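Local structure of anthranilate synthase component I (Streptococcus pneumoniae serotype 4, 5KCK) at residues G95-D100 with A360-G365. The protein is the large component of anthranilate synthase, a mixed alpha/beta protein of the chorismate-binding enzyme family with an N-terminal region characteristic of such components. Numbering follows the deposited sequence.
Sequences GFVGYD and ATLPAG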
# COMPACT_ATOMS: atom_id res chain seq x y z
N GLY A 95 -16.80 14.08 13.31
CA GLY A 95 -17.88 14.89 12.78
C GLY A 95 -17.35 16.07 12.00
O GLY A 95 -16.24 16.02 11.46
N PHE A 96 -18.15 17.14 11.94
CA PHE A 96 -17.79 18.31 11.15
C PHE A 96 -18.21 19.60 11.85
O PHE A 96 -19.07 19.62 12.73
CB PHE A 96 -18.44 18.30 9.75
CG PHE A 96 -19.91 18.51 9.77
CD1 PHE A 96 -20.77 17.43 9.90
CD2 PHE A 96 -20.45 19.78 9.68
CE1 PHE A 96 -22.14 17.62 9.93
CE2 PHE A 96 -21.82 19.97 9.71
CZ PHE A 96 -22.67 18.89 9.84
N VAL A 97 -17.61 20.68 11.39
CA VAL A 97 -17.95 22.04 11.77
C VAL A 97 -18.31 22.77 10.48
O VAL A 97 -17.49 22.87 9.56
CB VAL A 97 -16.79 22.73 12.51
CG1 VAL A 97 -17.10 24.18 12.78
CG2 VAL A 97 -16.52 22.00 13.81
N GLY A 98 -19.55 23.25 10.39
CA GLY A 98 -19.98 23.91 9.18
C GLY A 98 -19.31 25.26 9.00
O GLY A 98 -18.86 25.90 9.94
N TYR A 99 -19.25 25.69 7.74
CA TYR A 99 -18.69 27.00 7.41
C TYR A 99 -19.31 28.09 8.27
O TYR A 99 -18.61 28.99 8.76
CB TYR A 99 -18.91 27.28 5.93
CG TYR A 99 -18.60 28.68 5.45
CD1 TYR A 99 -19.57 29.68 5.47
CD2 TYR A 99 -17.35 28.98 4.92
CE1 TYR A 99 -19.30 30.96 5.01
CE2 TYR A 99 -17.07 30.25 4.45
CZ TYR A 99 -18.04 31.24 4.50
OH TYR A 99 -17.75 32.50 4.04
N ASP A 100 -20.62 28.01 8.49
CA ASP A 100 -21.36 29.07 9.15
C ASP A 100 -21.11 29.16 10.65
O ASP A 100 -21.55 30.13 11.27
CB ASP A 100 -22.84 28.89 8.84
CG ASP A 100 -23.11 28.84 7.35
OD1 ASP A 100 -23.25 29.93 6.75
OD2 ASP A 100 -23.12 27.74 6.77
N ALA A 360 -8.96 29.86 14.94
CA ALA A 360 -7.97 30.70 14.29
C ALA A 360 -7.88 30.47 12.79
O ALA A 360 -7.38 31.34 12.08
CB ALA A 360 -6.59 30.47 14.91
N THR A 361 -8.35 29.32 12.29
CA THR A 361 -8.18 28.95 10.89
C THR A 361 -9.48 28.83 10.09
O THR A 361 -9.42 28.87 8.86
CB THR A 361 -7.43 27.61 10.76
OG1 THR A 361 -8.12 26.61 11.52
CG2 THR A 361 -6.01 27.73 11.28
N LEU A 362 -10.62 28.68 10.75
CA LEU A 362 -11.87 28.42 10.04
C LEU A 362 -12.49 29.73 9.57
O LEU A 362 -12.69 30.64 10.38
CB LEU A 362 -12.85 27.68 10.94
CG LEU A 362 -14.24 27.37 10.41
CD1 LEU A 362 -14.18 26.21 9.46
CD2 LEU A 362 -15.19 27.07 11.56
N PRO A 363 -12.84 29.85 8.28
CA PRO A 363 -12.61 28.85 7.24
C PRO A 363 -11.33 29.15 6.49
O PRO A 363 -10.82 30.28 6.56
CB PRO A 363 -13.82 29.02 6.32
CG PRO A 363 -14.06 30.51 6.38
CD PRO A 363 -13.69 30.96 7.79
N ALA A 364 -10.82 28.16 5.77
CA ALA A 364 -9.56 28.31 5.06
C ALA A 364 -9.60 29.47 4.07
O ALA A 364 -10.63 29.75 3.44
CB ALA A 364 -9.24 27.01 4.32
N GLY A 365 -8.46 30.15 3.92
CA GLY A 365 -8.37 31.24 2.95
C GLY A 365 -8.76 30.82 1.54
O GLY A 365 -9.34 31.62 0.81
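Val97 and Tyr99 meet the consecutive residues Leu362 and Pro363 in two apolar pairs; segments 95-100 and 360-365 bury 181 Å² between them, counting both sides. The tighter pair is Tyr99 with Pro363. CE2 of the Tyr99 ring lies 3.6 Å from CG of Pro363, and CD2 of the ring lies 3.8 Å from CB of the proline, so the CD2-CE2 bond of the ring meets CB and CG of the proline obliquely. With Tyr99 CG anti to the backbone N (chi1 171°), the ring extends to the proline although the two CA atoms stay 6.4 Å apart. The peptide bond between Leu362 and Pro363 is cis, in the loop that follows helix 354-361. Fewer atoms meet at Val97 and Leu362, where Val97 CG1 and Leu362 CD2 approach to 3.7 Å. Leu362 CD2 also lies 4.2 Å from O of Gly98. All of these residues are buried; partial exposure begins beyond the proline, at Ala364 and Gly365, which do not touch segment 95-100. The contact thus joins the N-terminal region to the chorismate-binding region through apolar packing. NZ of Lys372 hydrogen-bonds the carbonyl O of Pro363, while Arg387 makes a cation-pi interaction with Tyr99. Met376 of helix 372-382 touches both Tyr99 and Pro363, and strand 92-97, which leads into the tyrosine, runs between strands 121-126 and 393-398 of the large antiparallel sheet.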